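Local coordinates for protein aminopeptidase YwaD (Bacillus subtilis, PDB 6HC6) that removes N-terminal amino acids from peptides as a two-zinc M28-family aminopeptidase, with preferences that include arginine, lysine and leucine, at residues Q112-A118 / V194-G200; S181-P187 / V199-K203; P187-G191 / F451-K455. One frame throughout, in Å; residues are numbered along the deposited sequence.

Interaction 1 (Q112-A118 / V194-G200); sequences QAASGSA and VGIPVVG
Two backbone hydrogen bonds tie Gln-112 to Gly-200: Gln-112 N donates to Gly-200 O at 3.0 Å, and Gly-200 N to Gln-112 O at 2.8 Å. They form the hydrogen-bonded pair of a short antiparallel pairing between strands 107-113 and 198-201, CA to CA 5.2 Å. The following non-hydrogen-bonded pair, Ala-113 with Val-199, has its CA atoms 4.2 Å apart, and Ala-114 N donates to Val-198 O at 2.9 Å. Beyond the strands a type II turn runs from Ala-114 to Ser-117, with Gly-116 at its second corner (phi/psi 88/5), where a CB would press on the preceding carbonyl. Ser-117 N closes the turn on Ala-114 O at 3.1 Å. The p rotamer of Ser-117 sends OG back to Ala-114 O, at 2.7 Å, a small hydroxyl bracing the turn.

Farther on, Val-194 N donates to Gly-116 O at 3.0 Å and Ala-118 N to Ile-196 O at 3.2 Å. A water donates to Ser-117 OG at 2.5 Å and Ala-118 O at 2.8 Å, and accepts from Val-198 N at 3.1 Å.

Alanine on the 112-118 side lets the backbones come close and leaves room for valine and proline: Ala-113 CB meets Val-199 CG1 at 4.2 Å, Ala-114 CB Val-198 CB at 4.0 Å, and Ala-118 CB Pro-197 CD at 4.1 Å.

The pairing belongs to the PA-domain barrel, where strand 107-113 lies on one flank of 198-201 and strand 172-176 on the other; Leu-219 of strand 214-222 touches Ala-113 and Val-199, and helix 158-167 packs on Val-194 and Val-198.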
loop_
_atom_site.group_PDB
_atom_site.type_symbol
_atom_site.label_atom_id
_atom_site.label_comp_id
_atom_site.label_asym_id
_atom_site.label_seq_id
_atom_site.Cartn_x
_atom_site.Cartn_y
_atom_site.Cartn_z
ATOM N N GLN A 112 -3.218 -4.308 16.846
ATOM C CA GLN A 112 -3.760 -3.882 15.563
ATOM C C GLN A 112 -4.739 -4.952 15.123
ATOM O O GLN A 112 -4.373 -6.128 15.035
ATOM C CB GLN A 112 -2.659 -3.688 14.518
ATOM C CG GLN A 112 -2.042 -2.313 14.552
ATOM C CD GLN A 112 -2.745 -1.371 13.604
ATOM O OE1 GLN A 112 -2.490 -1.393 12.402
ATOM N NE2 GLN A 112 -3.658 -0.560 14.132
ATOM N N ALA A 113 -5.978 -4.551 14.865
ATOM C CA ALA A 113 -7.026 -5.491 14.522
ATOM C C ALA A 113 -7.017 -5.748 13.024
ATOM O O ALA A 113 -6.723 -4.852 12.227
ATOM C CB ALA A 113 -8.390 -4.965 14.962
ATOM N N ALA A 114 -7.318 -6.983 12.649
ATOM C CA ALA A 114 -7.305 -7.365 11.248
ATOM C C ALA A 114 -8.586 -6.898 10.567
ATOM O O ALA A 114 -9.692 -7.193 11.028
ATOM C CB ALA A 114 -7.155 -8.878 11.111
ATOM N N SER A 115 -8.435 -6.160 9.474
ATOM C CA SER A 115 -9.587 -5.820 8.656
ATOM C C SER A 115 -10.308 -7.094 8.229
ATOM O O SER A 115 -9.680 -8.089 7.857
ATOM C CB SER A 115 -9.134 -5.010 7.437
ATOM O OG SER A 115 -10.232 -4.647 6.620
ATOM N N GLY A 116 -11.633 -7.075 8.324
ATOM C CA GLY A 116 -12.425 -8.235 7.983
ATOM C C GLY A 116 -12.658 -9.219 9.108
ATOM O O GLY A 116 -13.228 -10.289 8.862
ATOM N N SER A 117 -12.228 -8.910 10.329
ATOM C CA SER A 117 -12.523 -9.773 11.465
ATOM C C SER A 117 -13.636 -9.145 12.300
ATOM O O SER A 117 -14.115 -8.048 12.013
ATOM C CB SER A 117 -11.266 -10.045 12.297
ATOM O OG SER A 117 -10.756 -8.869 12.900
ATOM N N ALA A 118 -14.067 -9.870 13.359
ATOM C CA ALA A 118 -15.246 -9.453 14.101
ATOM C C ALA A 118 -14.885 -8.542 15.272
ATOM O O ALA A 118 -13.818 -8.688 15.880
ATOM C CB ALA A 118 -15.997 -10.677 14.622
ATOM N N VAL A 194 -13.248 -13.310 8.625
ATOM C CA VAL A 194 -13.215 -14.240 9.745
ATOM C C VAL A 194 -14.296 -13.812 10.726
ATOM O O VAL A 194 -14.514 -12.613 10.941
ATOM C CB VAL A 194 -11.820 -14.275 10.406
ATOM C CG1 VAL A 194 -11.810 -15.200 11.606
ATOM C CG2 VAL A 194 -10.776 -14.728 9.398
ATOM N N GLY A 195 -14.995 -14.793 11.294
ATOM C CA GLY A 195 -16.146 -14.551 12.140
ATOM C C GLY A 195 -15.854 -14.289 13.595
ATOM O O GLY A 195 -16.786 -14.071 14.376
ATOM N N ILE A 196 -14.589 -14.304 13.987
ATOM C CA ILE A 196 -14.191 -13.992 15.358
ATOM C C ILE A 196 -13.184 -12.853 15.290
ATOM O O ILE A 196 -12.639 -12.554 14.214
ATOM C CB ILE A 196 -13.627 -15.234 16.088
ATOM C CG1 ILE A 196 -12.470 -15.860 15.305
ATOM C CG2 ILE A 196 -14.722 -16.262 16.293
ATOM C CD1 ILE A 196 -11.822 -17.032 16.033
ATOM N N PRO A 197 -12.938 -12.168 16.408
ATOM C CA PRO A 197 -11.902 -11.126 16.411
ATOM C C PRO A 197 -10.531 -11.714 16.118
ATOM O O PRO A 197 -10.214 -12.827 16.542
ATOM C CB PRO A 197 -11.969 -10.558 17.833
ATOM C CG PRO A 197 -13.330 -10.922 18.343
ATOM C CD PRO A 197 -13.679 -12.222 17.680
ATOM N N VAL A 198 -9.726 -10.959 15.362
ATOM C CA VAL A 198 -8.339 -11.305 15.064
ATOM C C VAL A 198 -7.492 -10.056 15.285
ATOM O O VAL A 198 -7.718 -9.031 14.632
ATOM C CB VAL A 198 -8.161 -11.810 13.622
ATOM C CG1 VAL A 198 -6.708 -12.207 13.386
ATOM C CG2 VAL A 198 -9.120 -12.978 13.302
ATOM N N VAL A 199 -6.515 -10.136 16.187
ATOM C CA VAL A 199 -5.657 -8.990 16.475
ATOM C C VAL A 199 -4.200 -9.426 16.471
ATOM O O VAL A 199 -3.872 -10.591 16.712
ATOM C CB VAL A 199 -5.999 -8.293 17.818
ATOM C CG1 VAL A 199 -7.485 -7.902 17.882
ATOM C CG2 VAL A 199 -5.576 -9.154 19.016
ATOM N N GLY A 200 -3.322 -8.479 16.185
ATOM C CA GLY A 200 -1.887 -8.716 16.216
ATOM C C GLY A 200 -1.256 -7.870 17.303
ATOM O O GLY A 200 -1.682 -6.739 17.539
HETATM O O HOH W 1 -11.120 -8.239 15.251
#

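Interaction 2 (S181-P187 / V199-K203); sequences SLVPMTP and VGIKK
Val-199 opens the strand side in extended conformation and meets the loop 181-187 through its backbone, with Pro-187 CG 3.5 Å from Val-199 C. At Gly-200 the loop lies directly over the strand: Pro-187 CG comes to 3.4 Å from Gly-200 N, and Gly-200 CA makes a CA-H...O contact of 3.3 Å with Met-185 O. A CB here would clash with both Met-185 O and Pro-187 CD, so with the backbones this close, glycine suits the place. The chains run antiparallel, CA to CA 5.2 Å for Met-185 and Gly-200 and 4.4 Å for Pro-184 and Ile-201, without forming a beta pair. Met-185 CG sits 3.6 Å from Ile-201 O.

Lys-202, at the N-cap position of helix 203-209, folds its long aliphatic chain over Pro-184, CG to Pro-184 CD 4.2 Å; its NZ then donates to Leu-182 O at 3.2 Å.

The loop thus overlies strand 198-201 of the PA-domain barrel. Its far side faces the peptidase active site, Val-183 touching Pro-403 with its side chain about 7 Å from that of the zinc ligand His-401. Val-199 and Ile-201 turn the other way, to Ile-174 of strand 172-176 and Leu-111 of strand 107-113.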
loop_
_atom_site.group_PDB
_atom_site.type_symbol
_atom_site.label_atom_id
_atom_site.label_comp_id
_atom_site.label_asym_id
_atom_site.label_seq_id
_atom_site.Cartn_x
_atom_site.Cartn_y
_atom_site.Cartn_z
ATOM N N SER A 181 9.655 -5.238 16.958
ATOM C CA SER A 181 9.125 -4.150 16.146
ATOM C C SER A 181 8.679 -3.020 17.065
ATOM O O SER A 181 8.357 -3.238 18.235
ATOM C CB SER A 181 7.962 -4.623 15.261
ATOM O OG SER A 181 7.514 -3.599 14.370
ATOM N N LEU A 182 8.664 -1.803 16.509
ATOM C CA LEU A 182 8.188 -0.642 17.256
ATOM C C LEU A 182 6.684 -0.686 17.494
ATOM O O LEU A 182 6.193 -0.067 18.442
ATOM C CB LEU A 182 8.532 0.648 16.511
ATOM C CG LEU A 182 10.006 0.965 16.324
ATOM C CD1 LEU A 182 10.141 2.195 15.440
ATOM C CD2 LEU A 182 10.639 1.188 17.671
ATOM N N VAL A 183 5.940 -1.376 16.635
ATOM C CA VAL A 183 4.482 -1.367 16.715
ATOM C C VAL A 183 3.969 -2.794 16.612
ATOM O O VAL A 183 4.638 -3.681 16.058
ATOM C CB VAL A 183 3.850 -0.497 15.603
ATOM C CG1 VAL A 183 4.173 0.973 15.813
ATOM C CG2 VAL A 183 4.300 -0.996 14.252
ATOM N N PRO A 184 2.769 -3.041 17.124
ATOM C CA PRO A 184 2.148 -4.356 16.941
ATOM C C PRO A 184 1.895 -4.611 15.467
ATOM O O PRO A 184 1.565 -3.697 14.712
ATOM C CB PRO A 184 0.843 -4.250 17.743
ATOM C CG PRO A 184 0.584 -2.778 17.863
ATOM C CD PRO A 184 1.942 -2.142 17.947
ATOM N N MET A 185 2.085 -5.864 15.061
ATOM C CA MET A 185 1.898 -6.267 13.675
ATOM C C MET A 185 0.416 -6.301 13.316
ATOM O O MET A 185 -0.436 -6.636 14.139
ATOM C CB MET A 185 2.509 -7.655 13.457
ATOM C CG MET A 185 2.215 -8.608 14.620
ATOM S SD MET A 185 1.828 -10.341 14.209
ATOM C CE MET A 185 0.282 -10.150 13.328
ATOM N N THR A 186 0.112 -5.954 12.071
ATOM C CA THR A 186 -1.244 -6.115 11.551
ATOM C C THR A 186 -1.411 -7.536 11.020
ATOM O O THR A 186 -0.646 -7.950 10.143
ATOM C CB THR A 186 -1.506 -5.107 10.442
ATOM O OG1 THR A 186 -1.290 -3.779 10.938
ATOM C CG2 THR A 186 -2.931 -5.223 9.950
ATOM N N PRO A 187 -2.358 -8.320 11.534
ATOM C CA PRO A 187 -2.546 -9.704 11.029
ATOM C C PRO A 187 -3.457 -9.757 9.805
ATOM O O PRO A 187 -4.591 -10.258 9.856
ATOM C CB PRO A 187 -3.142 -10.418 12.247
ATOM C CG PRO A 187 -3.922 -9.356 12.948
ATOM C CD PRO A 187 -3.178 -8.051 12.731
ATOM N N VAL A 199 -6.515 -10.136 16.187
ATOM C CA VAL A 199 -5.657 -8.990 16.475
ATOM C C VAL A 199 -4.200 -9.426 16.471
ATOM O O VAL A 199 -3.872 -10.591 16.712
ATOM C CB VAL A 199 -5.999 -8.293 17.818
ATOM C CG1 VAL A 199 -7.485 -7.902 17.882
ATOM C CG2 VAL A 199 -5.576 -9.154 19.016
ATOM N N GLY A 200 -3.322 -8.479 16.185
ATOM C CA GLY A 200 -1.887 -8.716 16.216
ATOM C C GLY A 200 -1.256 -7.870 17.303
ATOM O O GLY A 200 -1.682 -6.739 17.539
ATOM N N ILE A 201 -0.266 -8.435 17.988
ATOM C CA ILE A 201 0.409 -7.743 19.080
ATOM C C ILE A 201 1.908 -7.965 18.948
ATOM O O ILE A 201 2.375 -8.795 18.164
ATOM C CB ILE A 201 -0.083 -8.207 20.466
ATOM C CG1 ILE A 201 0.310 -9.670 20.698
ATOM C CG2 ILE A 201 -1.597 -8.002 20.594
ATOM C CD1 ILE A 201 -0.053 -10.193 22.085
ATOM N N LYS A 202 2.657 -7.214 19.749
ATOM C CA LYS A 202 4.107 -7.272 19.739
ATOM C C LYS A 202 4.614 -8.589 20.316
ATOM O O LYS A 202 3.947 -9.254 21.116
ATOM C CB LYS A 202 4.688 -6.114 20.548
ATOM C CG LYS A 202 4.535 -4.764 19.854
ATOM C CD LYS A 202 5.496 -3.783 20.468
ATOM C CE LYS A 202 4.805 -2.806 21.386
ATOM N NZ LYS A 202 5.421 -1.453 21.224
ATOM N N LYS A 203 5.842 -8.928 19.914
ATOM C CA LYS A 203 6.481 -10.181 20.310
ATOM C C LYS A 203 6.560 -10.327 21.829
ATOM O O LYS A 203 6.122 -11.340 22.395
ATOM C CB LYS A 203 7.878 -10.237 19.690
ATOM C CG LYS A 203 8.722 -11.434 20.080
ATOM C CD LYS A 203 10.159 -11.225 19.645
ATOM C CE LYS A 203 11.029 -12.433 19.969
ATOM N NZ LYS A 203 10.844 -13.515 18.962
#

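Interaction 3 (P187-G191 / F451-K455); sequences PNLSG and FEDIK. With ZN (zinc ion), chain E.
A residue three places from the C-terminus, Glu-452, reaches the active site and binds a zinc ion through OE1 at 2.3 Å. Asp-262, Glu-295 and His-401 complete the protein ligands; OE1 is also hydrogen-bonded to Tyr-400. The tail therefore occupies the metal centre, consistent with a state in which it would compete with substrate.

The loop 187-191 flanks this tail, Asn-188 CA lying 5.0 Å from Ile-454 CA. Asparagine suits position 188 because its short amide can close an Asx turn, OD1 accepting from Ser-190 N at 2.8 Å. Ser-190 (phi/psi 56/35) and Asp-453 (56/59) both have positive phi. The m rotamer of Phe-451 brings its ring under Ser-190, whose CA lies over the ring face in a CH-pi contact, 3.8 Å from the centroid and 13° off the normal. A CB on Gly-191, at positive phi, would strike the ring. Water 2 links Asn-188 O (2.6 Å), Ser-190 OG (2.9 Å) and Ile-454 O (2.8 Å).

Asp-453 OD2 is hydrogen-bonded to His-401. Beyond it, the tail is fixed to the PA domain by a backbone bond between Ile-454 and Tyr-158 of helix 158-167, and by a salt bridge from the Lys-455 carboxylate to Arg-153.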
loop_
_atom_site.group_PDB
_atom_site.type_symbol
_atom_site.label_atom_id
_atom_site.label_comp_id
_atom_site.label_asym_id
_atom_site.label_seq_id
_atom_site.Cartn_x
_atom_site.Cartn_y
_atom_site.Cartn_z
ATOM N N PRO A 187 -2.358 -8.320 11.534
ATOM C CA PRO A 187 -2.546 -9.704 11.029
ATOM C C PRO A 187 -3.457 -9.757 9.805
ATOM O O PRO A 187 -4.591 -10.258 9.856
ATOM C CB PRO A 187 -3.142 -10.418 12.247
ATOM C CG PRO A 187 -3.922 -9.356 12.948
ATOM C CD PRO A 187 -3.178 -8.051 12.731
ATOM N N ASN A 188 -2.935 -9.245 8.684
ATOM C CA ASN A 188 -3.681 -9.128 7.426
ATOM C C ASN A 188 -4.255 -10.471 6.982
ATOM O O ASN A 188 -3.527 -11.455 6.831
ATOM C CB ASN A 188 -2.746 -8.560 6.351
ATOM C CG ASN A 188 -3.456 -8.218 5.039
ATOM O OD1 ASN A 188 -4.424 -8.870 4.636
ATOM N ND2 ASN A 188 -2.950 -7.195 4.353
ATOM N N LEU A 189 -5.565 -10.495 6.727
ATOM C CA LEU A 189 -6.280 -11.731 6.429
ATOM C C LEU A 189 -6.424 -12.005 4.930
ATOM O O LEU A 189 -7.274 -12.814 4.540
ATOM C CB LEU A 189 -7.659 -11.699 7.099
ATOM C CG LEU A 189 -7.585 -11.698 8.633
ATOM C CD1 LEU A 189 -8.951 -11.465 9.243
ATOM C CD2 LEU A 189 -7.003 -13.019 9.132
ATOM N N SER A 190 -5.599 -11.375 4.088
ATOM C CA SER A 190 -5.598 -11.644 2.643
ATOM C C SER A 190 -6.981 -11.429 2.035
ATOM O O SER A 190 -7.393 -12.151 1.123
ATOM C CB SER A 190 -5.099 -13.061 2.326
ATOM O OG SER A 190 -3.807 -13.322 2.854
ATOM N N GLY A 191 -7.708 -10.439 2.549
ATOM C CA GLY A 191 -9.026 -10.123 2.039
ATOM C C GLY A 191 -10.131 -11.069 2.454
ATOM O O GLY A 191 -11.275 -10.882 2.018
ATOM N N PHE A 451 -1.767 -8.382 -1.559
ATOM C CA PHE A 451 -1.676 -7.815 -0.225
ATOM C C PHE A 451 -0.223 -7.705 0.229
ATOM O O PHE A 451 0.679 -8.337 -0.326
ATOM C CB PHE A 451 -2.483 -8.664 0.757
ATOM C CG PHE A 451 -3.924 -8.812 0.375
ATOM C CD1 PHE A 451 -4.341 -9.863 -0.421
ATOM C CD2 PHE A 451 -4.860 -7.874 0.793
ATOM C CE1 PHE A 451 -5.667 -9.991 -0.785
ATOM C CE2 PHE A 451 -6.189 -7.994 0.420
ATOM C CZ PHE A 451 -6.589 -9.051 -0.368
ATOM N N GLU A 452 -0.012 -6.870 1.246
ATOM C CA GLU A 452 1.260 -6.735 1.939
ATOM C C GLU A 452 1.119 -7.316 3.339
ATOM O O GLU A 452 0.046 -7.233 3.945
ATOM C CB GLU A 452 1.694 -5.267 2.019
ATOM C CG GLU A 452 1.783 -4.613 0.636
ATOM C CD GLU A 452 2.008 -3.108 0.669
ATOM O OE1 GLU A 452 2.618 -2.582 1.635
ATOM O OE2 GLU A 452 1.602 -2.444 -0.310
ATOM N N ASP A 453 2.194 -7.924 3.838
ATOM C CA ASP A 453 2.254 -8.421 5.214
ATOM C C ASP A 453 1.115 -9.400 5.522
ATOM O O ASP A 453 0.310 -9.179 6.429
ATOM C CB ASP A 453 2.224 -7.258 6.218
ATOM C CG ASP A 453 3.455 -6.370 6.149
ATOM O OD1 ASP A 453 4.478 -6.799 5.569
ATOM O OD2 ASP A 453 3.396 -5.243 6.700
ATOM N N ILE A 454 1.051 -10.500 4.763
ATOM C CA ILE A 454 0.022 -11.508 5.027
ATOM C C ILE A 454 0.552 -12.701 5.806
ATOM O O ILE A 454 -0.211 -13.633 6.083
ATOM C CB ILE A 454 -0.664 -11.997 3.733
ATOM C CG1 ILE A 454 0.335 -12.632 2.768
ATOM C CG2 ILE A 454 -1.418 -10.870 3.081
ATOM C CD1 ILE A 454 -0.328 -13.249 1.549
ATOM N N LYS A 455 1.833 -12.711 6.154
ATOM C CA LYS A 455 2.378 -13.745 7.023
ATOM C C LYS A 455 3.593 -13.196 7.765
ATOM O O LYS A 455 4.089 -13.820 8.712
ATOM C CB LYS A 455 2.752 -15.001 6.232
ATOM C CG LYS A 455 3.880 -14.790 5.244
ATOM C CD LYS A 455 4.198 -16.064 4.482
ATOM C CE LYS A 455 4.775 -17.131 5.391
ATOM N NZ LYS A 455 4.952 -18.449 4.698
ATOM O OXT LYS A 455 4.097 -12.114 7.429
HETATM ZN ZN ZN E . 2.584 -0.401 2.281
HETATM O O HOH W 2 -3.012 -13.729 5.622
HETATM O O HOH W 3 -2.229 -5.211 1.753
HETATM O O HOH W 4 2.033 -0.046 0.071
#

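Overall arrangement
Along the chain come 112-118, then 181-187 running into 187-191, then 194-200 overlapping 199-203, and finally 451-455. Interactions 1 and 2 share Val-199 and Gly-200: strand 198-201 pairs with strand 107-113 on one flank and is overlaid on one face by the loop that precedes it. Their centres lie 13 Å apart. Pro-187 ends the loop segment of interaction 2 and begins that of interaction 3, whose centre is 11 Å from that of interaction 1 and 13 Å from that of interaction 2. One continuous loop (181-191) packs on the barrel strand at one end and on the C-terminal tail at the other, so the PA domain meets that tail beside the zinc site.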